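Local atomic coordinates of ATP-dependent DNA helicase uvsW (Enterobacteria phage T4, PDB entry 1RIF), a protein that couples ATP hydrolysis to 3'-5' translocation and DNA unwinding, and catalyses Holliday junction branch migration during recombination-dependent DNA repair. Residues G158-I163 with F226-N231; I162-T167 with V207-W212. The protein carries 1 engineered substitution. All blocks are in the same frame, centred on the assembly; numbering follows the deposited sequence.

In the fold
This chain is the N-terminal part of the helicase, and both contacts lie in its ATP-binding domain. They share strand 159-163, an inner strand of a parallel sheet. Interaction 1 joins it to strand 226-232 along one edge, and interaction 2 joins it to strand 207-210 along the other. Their centres are about 10 Å apart. A probable hydrogen bond between I160 O and V208 N (2.8 Å) continues the pairing of interaction 2 back beside interaction 1. Residues 226-231 run straight into D232-H235, the predicted DEAH box. The side chain of I162 lies about 9 Å from that of S142, in the predicted ATP site. A bound gold ion is about 6 Å from the N231 side chain.

Interaction 1: residues G158-I163 with F226-N231; sequences GKILII and FGMMMN
Two neighbouring parallel strands of the helicase P-loop NTPase sheet pair here, with a beta bulge at the start. At the bulge K159 O accepts G227 N at 2.8 Å, and M228 N only weakly. Beyond it the pairing is regular. L161 N donates to M228 O, M230 N to L161 O and I163 N to M230 O. The last is short, 2.6 Å, and almost straight at 173°.

The tight part is buried on both faces of the sheet. I160, I162, M228 and M230 share one face, where helix 141-155 packs on them through Y152 and Q145. M230 bends at its end and lays CE on I160 CG2 at 3.5 Å. L161 and M229 lie side by side on the other face, with L161 CD1 3.9 Å from M229 CG.

The loose side is at G158 and K159, both partly exposed. The K159 chain runs extended beyond CG, leading away from F226-N231, and its NZ is hydrogen-bonded to N203 O. In the packed part, by contrast, F226 is buried, its ring alongside strand 159-163. L161 CB sits over one face of this ring, a CH-pi contact 3.7 Å from the centroid and 20° off the normal.

Interaction 2: residues I162-T167 with V207-W212; sequences IIVPTT and VVVGTW
Three backbone hydrogen bonds pair the parallel strands. I162 N donates to V208 O at 2.8 Å. I162 O accepts G210 N at 3.0 Å, nearly along the C=O axis. V164 N donates to G210 O at 2.7 Å. I162 therefore uses both its N-H and its C=O on this edge. Past G210 a water takes over. It donates to V164 O and accepts from W212 N, each at 2.8 Å, so it bridges the two segments where the direct pairing stops.

Both strands then lead into helices. T166 and T211 stand at the two N-cap positions, and T166 OG1 caps L169 N. T211 CG2, anti to its own carbonyl carbon, presses on T166 C at 3.3 Å.

The outer packing is apolar. I162 CD1 meets V207 CG1 at 3.7 Å, crossing it obliquely, while I162 and V209 lie side by side. On the opposite face of the sheet I163 meets W212 at about a right angle. Its CG2 stands over the five-membered ring, 3.6 Å from the centroid and 10° off the normal, and CD1 reaches the six-membered ring.

V164-T167 is consistent with motif Ia of superfamily 2 helicases. M173 of helix 167-180 packs on I162 and V164, while W212 rests on N231 of strand 226-232 and on S241 and I245 of helix 239-245.

Interaction 1: residues G158-I163 with F226-N231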
ATOM      1  N   GLY A 158     -15.977   0.905  -1.323  1.00 24.64           N
ATOM      2  CA  GLY A 158     -15.096   2.061  -1.431  1.00 24.34           C
ATOM      3  C   GLY A 158     -14.537   2.333  -2.825  1.00 21.58           C
ATOM      4  O   GLY A 158     -15.076   1.881  -3.841  1.00 20.98           O
ATOM      5  N   LYS A 159     -13.448   3.090  -2.874  1.00 19.46           N
ATOM      6  CA  LYS A 159     -12.789   3.406  -4.132  1.00 16.68           C
ATOM      7  C   LYS A 159     -11.396   2.805  -4.140  1.00 15.44           C
ATOM      8  O   LYS A 159     -10.901   2.341  -3.106  1.00 12.97           O
ATOM      9  CB  LYS A 159     -12.689   4.913  -4.330  1.00 16.47           C
ATOM     10  CG  LYS A 159     -13.986   5.569  -4.746  1.00 16.86           C
ATOM     11  CD  LYS A 159     -13.746   7.027  -5.057  1.00 20.81           C
ATOM     12  CE  LYS A 159     -14.995   7.700  -5.588  1.00 23.43           C
ATOM     13  NZ  LYS A 159     -14.721   9.141  -5.839  1.00 29.44           N
ATOM     14  N   ILE A 160     -10.772   2.819  -5.315  1.00 16.94           N
ATOM     15  CA  ILE A 160      -9.423   2.288  -5.493  1.00 16.53           C
ATOM     16  C   ILE A 160      -8.496   3.415  -5.970  1.00 16.73           C
ATOM     17  O   ILE A 160      -8.807   4.114  -6.945  1.00 16.22           O
ATOM     18  CB  ILE A 160      -9.387   1.133  -6.542  1.00 15.71           C
ATOM     19  CG1 ILE A 160     -10.405   0.044  -6.178  1.00 15.44           C
ATOM     20  CG2 ILE A 160      -7.996   0.521  -6.595  1.00 14.81           C
ATOM     21  CD1 ILE A 160     -11.572  -0.060  -7.163  1.00 15.30           C
ATOM     22  N   LEU A 161      -7.379   3.599  -5.260  1.00 15.43           N
ATOM     23  CA  LEU A 161      -6.391   4.626  -5.605  1.00 15.34           C
ATOM     24  C   LEU A 161      -5.180   3.911  -6.177  1.00 16.07           C
ATOM     25  O   LEU A 161      -4.624   3.016  -5.534  1.00 15.58           O
ATOM     26  CB  LEU A 161      -5.935   5.406  -4.366  1.00 14.97           C
ATOM     27  CG  LEU A 161      -5.357   6.830  -4.485  1.00 15.45           C
ATOM     28  CD1 LEU A 161      -4.269   6.984  -3.441  1.00 15.01           C
ATOM     29  CD2 LEU A 161      -4.796   7.122  -5.855  1.00 17.28           C
ATOM     30  N   ILE A 162      -4.775   4.303  -7.381  1.00 15.00           N
ATOM     31  CA  ILE A 162      -3.616   3.715  -8.023  1.00 14.79           C
ATOM     32  C   ILE A 162      -2.629   4.845  -8.270  1.00 13.97           C
ATOM     33  O   ILE A 162      -2.960   5.819  -8.935  1.00 14.56           O
ATOM     34  CB  ILE A 162      -4.010   3.047  -9.349  1.00 15.88           C
ATOM     35  CG1 ILE A 162      -5.159   2.069  -9.096  1.00 16.00           C
ATOM     36  CG2 ILE A 162      -2.809   2.294  -9.948  1.00 15.13           C
ATOM     37  CD1 ILE A 162      -5.697   1.445 -10.346  1.00 20.62           C
ATOM     38  N   ILE A 163      -1.427   4.719  -7.715  1.00 13.78           N
ATOM     39  CA  ILE A 163      -0.387   5.741  -7.862  1.00 13.50           C
ATOM     40  C   ILE A 163       0.675   5.273  -8.863  1.00 13.38           C
ATOM     41  O   ILE A 163       1.240   4.200  -8.717  1.00 13.25           O
ATOM     42  CB  ILE A 163       0.290   6.045  -6.481  1.00 12.72           C
ATOM     43  CG1 ILE A 163      -0.782   6.437  -5.451  1.00 14.95           C
ATOM     44  CG2 ILE A 163       1.326   7.174  -6.619  1.00 12.00           C
ATOM     45  CD1 ILE A 163      -0.251   6.722  -4.034  1.00 16.24           C
ATOM     46  N   PHE A 226     -10.919   5.644   0.109  1.00 18.12           N
ATOM     47  CA  PHE A 226     -10.285   4.487  -0.511  1.00 18.79           C
ATOM     48  C   PHE A 226     -10.226   3.211   0.309  1.00 17.42           C
ATOM     49  O   PHE A 226      -9.853   3.231   1.481  1.00 18.93           O
ATOM     50  CB  PHE A 226      -8.884   4.868  -0.992  1.00 17.06           C
ATOM     51  CG  PHE A 226      -8.890   5.975  -2.003  1.00 20.54           C
ATOM     52  CD1 PHE A 226      -8.585   7.283  -1.630  1.00 20.11           C
ATOM     53  CD2 PHE A 226      -9.275   5.725  -3.318  1.00 18.47           C
ATOM     54  CE1 PHE A 226      -8.669   8.325  -2.551  1.00 19.98           C
ATOM     55  CE2 PHE A 226      -9.365   6.762  -4.248  1.00 19.64           C
ATOM     56  CZ  PHE A 226      -9.062   8.065  -3.865  1.00 18.91           C
ATOM     57  N   GLY A 227     -10.616   2.102  -0.321  1.00 15.77           N
ATOM     58  CA  GLY A 227     -10.585   0.813   0.341  1.00 14.99           C
ATOM     59  C   GLY A 227      -9.364   0.020  -0.103  1.00 14.84           C
ATOM     60  O   GLY A 227      -8.905  -0.897   0.585  1.00 13.79           O
ATOM     61  N   MET A 228      -8.843   0.377  -1.271  1.00 14.65           N
ATOM     62  CA  MET A 228      -7.668  -0.274  -1.826  1.00 15.73           C
ATOM     63  C   MET A 228      -6.778   0.773  -2.475  1.00 15.54           C
ATOM     64  O   MET A 228      -7.266   1.725  -3.068  1.00 15.66           O
ATOM     65  CB  MET A 228      -8.069  -1.322  -2.867  1.00 16.87           C
ATOM     66  CG  MET A 228      -6.887  -2.010  -3.537  1.00 17.73           C
ATOM     67  SD  MET A 228      -7.372  -3.190  -4.830  1.00 18.10           S
ATOM     68  CE  MET A 228      -7.841  -4.614  -3.825  1.00 16.30           C
ATOM     69  N   MET A 229      -5.468   0.595  -2.344  1.00 17.85           N
ATOM     70  CA  MET A 229      -4.488   1.516  -2.919  1.00 18.91           C
ATOM     71  C   MET A 229      -3.298   0.710  -3.431  1.00 18.45           C
ATOM     72  O   MET A 229      -2.848  -0.241  -2.786  1.00 17.99           O
ATOM     73  CB  MET A 229      -4.030   2.540  -1.859  1.00 19.54           C
ATOM     74  CG  MET A 229      -2.955   3.536  -2.305  1.00 23.21           C
ATOM     75  SD  MET A 229      -1.231   2.915  -2.251  1.00 27.13           S
ATOM     76  CE  MET A 229      -0.931   2.877  -0.494  1.00 26.22           C
ATOM     77  N   MET A 230      -2.810   1.099  -4.602  1.00 18.03           N
ATOM     78  CA  MET A 230      -1.671   0.454  -5.233  1.00 18.74           C
ATOM     79  C   MET A 230      -0.678   1.502  -5.729  1.00 19.01           C
ATOM     80  O   MET A 230      -1.070   2.574  -6.211  1.00 18.76           O
ATOM     81  CB  MET A 230      -2.119  -0.368  -6.445  1.00 21.53           C
ATOM     82  CG  MET A 230      -3.052  -1.516  -6.165  1.00 25.36           C
ATOM     83  SD  MET A 230      -3.803  -2.042  -7.720  1.00 26.73           S
ATOM     84  CE  MET A 230      -5.527  -1.849  -7.357  1.00 24.50           C
ATOM     85  N   ASN A 231       0.607   1.178  -5.624  1.00 18.06           N
ATOM     86  CA  ASN A 231       1.659   2.062  -6.104  1.00 17.12           C
ATOM     87  C   ASN A 231       2.635   1.227  -6.936  1.00 17.38           C
ATOM     88  O   ASN A 231       3.396   0.420  -6.397  1.00 15.88           O
ATOM     89  CB  ASN A 231       2.385   2.731  -4.929  1.00 14.84           C
ATOM     90  CG  ASN A 231       3.530   3.644  -5.383  1.00 15.86           C
ATOM     91  OD1 ASN A 231       3.536   4.163  -6.505  1.00 17.13           O
ATOM     92  ND2 ASN A 231       4.491   3.857  -4.500  1.00 13.45           N
TER

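Interaction 2: residues I162-T167 with V207-W212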
ATOM      1  N   ILE A 162      -4.775   4.303  -7.381  1.00 15.00           N
ATOM      2  CA  ILE A 162      -3.616   3.715  -8.023  1.00 14.79           C
ATOM      3  C   ILE A 162      -2.629   4.845  -8.270  1.00 13.97           C
ATOM      4  O   ILE A 162      -2.960   5.819  -8.935  1.00 14.56           O
ATOM      5  CB  ILE A 162      -4.010   3.047  -9.349  1.00 15.88           C
ATOM      6  CG1 ILE A 162      -5.159   2.069  -9.096  1.00 16.00           C
ATOM      7  CG2 ILE A 162      -2.809   2.294  -9.948  1.00 15.13           C
ATOM      8  CD1 ILE A 162      -5.697   1.445 -10.346  1.00 20.62           C
ATOM      9  N   ILE A 163      -1.427   4.719  -7.715  1.00 13.78           N
ATOM     10  CA  ILE A 163      -0.387   5.741  -7.862  1.00 13.50           C
ATOM     11  C   ILE A 163       0.675   5.273  -8.863  1.00 13.38           C
ATOM     12  O   ILE A 163       1.240   4.200  -8.717  1.00 13.25           O
ATOM     13  CB  ILE A 163       0.290   6.045  -6.481  1.00 12.72           C
ATOM     14  CG1 ILE A 163      -0.782   6.437  -5.451  1.00 14.95           C
ATOM     15  CG2 ILE A 163       1.326   7.174  -6.619  1.00 12.00           C
ATOM     16  CD1 ILE A 163      -0.251   6.722  -4.034  1.00 16.24           C
ATOM     17  N   VAL A 164       0.932   6.073  -9.890  1.00 16.12           N
ATOM     18  CA  VAL A 164       1.929   5.706 -10.890  1.00 18.05           C
ATOM     19  C   VAL A 164       3.040   6.755 -10.908  1.00 19.33           C
ATOM     20  O   VAL A 164       2.840   7.882 -10.459  1.00 19.65           O
ATOM     21  CB  VAL A 164       1.301   5.553 -12.322  1.00 17.16           C
ATOM     22  CG1 VAL A 164       0.271   4.430 -12.316  1.00 16.88           C
ATOM     23  CG2 VAL A 164       0.692   6.868 -12.790  1.00 17.10           C
ATOM     24  N   PRO A 165       4.229   6.390 -11.417  1.00 20.11           N
ATOM     25  CA  PRO A 165       5.347   7.337 -11.460  1.00 20.63           C
ATOM     26  C   PRO A 165       5.217   8.610 -12.298  1.00 21.27           C
ATOM     27  O   PRO A 165       5.810   9.631 -11.943  1.00 23.03           O
ATOM     28  CB  PRO A 165       6.532   6.464 -11.882  1.00 20.67           C
ATOM     29  CG  PRO A 165       5.904   5.327 -12.605  1.00 22.62           C
ATOM     30  CD  PRO A 165       4.662   5.039 -11.817  1.00 19.70           C
ATOM     31  N   THR A 166       4.445   8.585 -13.385  1.00 20.02           N
ATOM     32  CA  THR A 166       4.313   9.785 -14.224  1.00 18.93           C
ATOM     33  C   THR A 166       2.916   9.998 -14.786  1.00 18.67           C
ATOM     34  O   THR A 166       2.089   9.088 -14.791  1.00 19.34           O
ATOM     35  CB  THR A 166       5.271   9.747 -15.435  1.00 18.61           C
ATOM     36  OG1 THR A 166       4.847   8.722 -16.344  1.00 18.61           O
ATOM     37  CG2 THR A 166       6.698   9.458 -14.992  1.00 18.46           C
ATOM     38  N   THR A 167       2.670  11.206 -15.280  1.00 19.95           N
ATOM     39  CA  THR A 167       1.377  11.541 -15.864  1.00 21.12           C
ATOM     40  C   THR A 167       1.096  10.697 -17.096  1.00 20.64           C
ATOM     41  O   THR A 167      -0.041  10.305 -17.343  1.00 23.19           O
ATOM     42  CB  THR A 167       1.303  13.026 -16.261  1.00 24.59           C
ATOM     43  OG1 THR A 167       1.180  13.837 -15.085  1.00 26.61           O
ATOM     44  CG2 THR A 167       0.102  13.272 -17.154  1.00 25.74           C
ATOM     45  N   VAL A 207     -12.384   4.011  -9.548  1.00 16.24           N
ATOM     46  CA  VAL A 207     -10.932   3.992  -9.687  1.00 15.83           C
ATOM     47  C   VAL A 207     -10.360   5.388  -9.926  1.00 17.02           C
ATOM     48  O   VAL A 207     -10.812   6.113 -10.821  1.00 17.32           O
ATOM     49  CB  VAL A 207     -10.462   3.090 -10.859  1.00 14.12           C
ATOM     50  CG1 VAL A 207      -8.939   3.042 -10.885  1.00 12.18           C
ATOM     51  CG2 VAL A 207     -11.033   1.688 -10.715  1.00 14.24           C
ATOM     52  N   VAL A 208      -9.364   5.747  -9.114  1.00 16.26           N
ATOM     53  CA  VAL A 208      -8.682   7.036  -9.219  1.00 17.58           C
ATOM     54  C   VAL A 208      -7.190   6.789  -9.481  1.00 17.13           C
ATOM     55  O   VAL A 208      -6.536   6.063  -8.742  1.00 17.11           O
ATOM     56  CB  VAL A 208      -8.848   7.873  -7.928  1.00 17.04           C
ATOM     57  CG1 VAL A 208      -8.144   9.207  -8.083  1.00 16.59           C
ATOM     58  CG2 VAL A 208     -10.338   8.097  -7.637  1.00 16.78           C
ATOM     59  N   VAL A 209      -6.662   7.392 -10.540  1.00 16.58           N
ATOM     60  CA  VAL A 209      -5.263   7.198 -10.890  1.00 17.89           C
ATOM     61  C   VAL A 209      -4.467   8.496 -10.953  1.00 16.44           C
ATOM     62  O   VAL A 209      -4.872   9.461 -11.604  1.00 16.83           O
ATOM     63  CB  VAL A 209      -5.140   6.486 -12.251  1.00 19.21           C
ATOM     64  CG1 VAL A 209      -3.670   6.235 -12.579  1.00 18.22           C
ATOM     65  CG2 VAL A 209      -5.931   5.168 -12.225  1.00 18.10           C
ATOM     66  N   GLY A 210      -3.323   8.504 -10.281  1.00 17.26           N
ATOM     67  CA  GLY A 210      -2.484   9.685 -10.279  1.00 16.71           C
ATOM     68  C   GLY A 210      -1.041   9.415  -9.893  1.00 16.07           C
ATOM     69  O   GLY A 210      -0.630   8.273  -9.693  1.00 14.25           O
ATOM     70  N   THR A 211      -0.267  10.485  -9.798  1.00 15.01           N
ATOM     71  CA  THR A 211       1.135  10.384  -9.443  1.00 14.81           C
ATOM     72  C   THR A 211       1.278  10.865  -8.011  1.00 14.38           C
ATOM     73  O   THR A 211       0.350  11.453  -7.461  1.00 16.47           O
ATOM     74  CB  THR A 211       1.993  11.281 -10.352  1.00 15.37           C
ATOM     75  OG1 THR A 211       1.597  12.642 -10.177  1.00 16.51           O
ATOM     76  CG2 THR A 211       1.806  10.906 -11.812  1.00 15.68           C
ATOM     77  N   TRP A 212       2.435  10.614  -7.409  1.00 14.62           N
ATOM     78  CA  TRP A 212       2.700  11.041  -6.039  1.00 16.01           C
ATOM     79  C   TRP A 212       2.598  12.545  -5.837  1.00 17.94           C
ATOM     80  O   TRP A 212       2.058  13.010  -4.831  1.00 17.72           O
ATOM     81  CB  TRP A 212       4.097  10.590  -5.594  1.00 13.73           C
ATOM     82  CG  TRP A 212       4.123   9.200  -5.033  1.00 15.92           C
ATOM     83  CD1 TRP A 212       4.655   8.084  -5.613  1.00 11.31           C
ATOM     84  CD2 TRP A 212       3.583   8.783  -3.772  1.00 15.16           C
ATOM     85  NE1 TRP A 212       4.483   6.996  -4.787  1.00 14.73           N
ATOM     86  CE2 TRP A 212       3.828   7.399  -3.650  1.00 14.71           C
ATOM     87  CE3 TRP A 212       2.916   9.450  -2.731  1.00 15.18           C
ATOM     88  CZ2 TRP A 212       3.431   6.662  -2.524  1.00 16.21           C
ATOM     89  CZ3 TRP A 212       2.522   8.722  -1.611  1.00 15.64           C
ATOM     90  CH2 TRP A 212       2.783   7.340  -1.518  1.00 15.76           C
TER
HETATM   91  O   HOH W   1       4.516   9.397  -8.767  1.00 19.15           O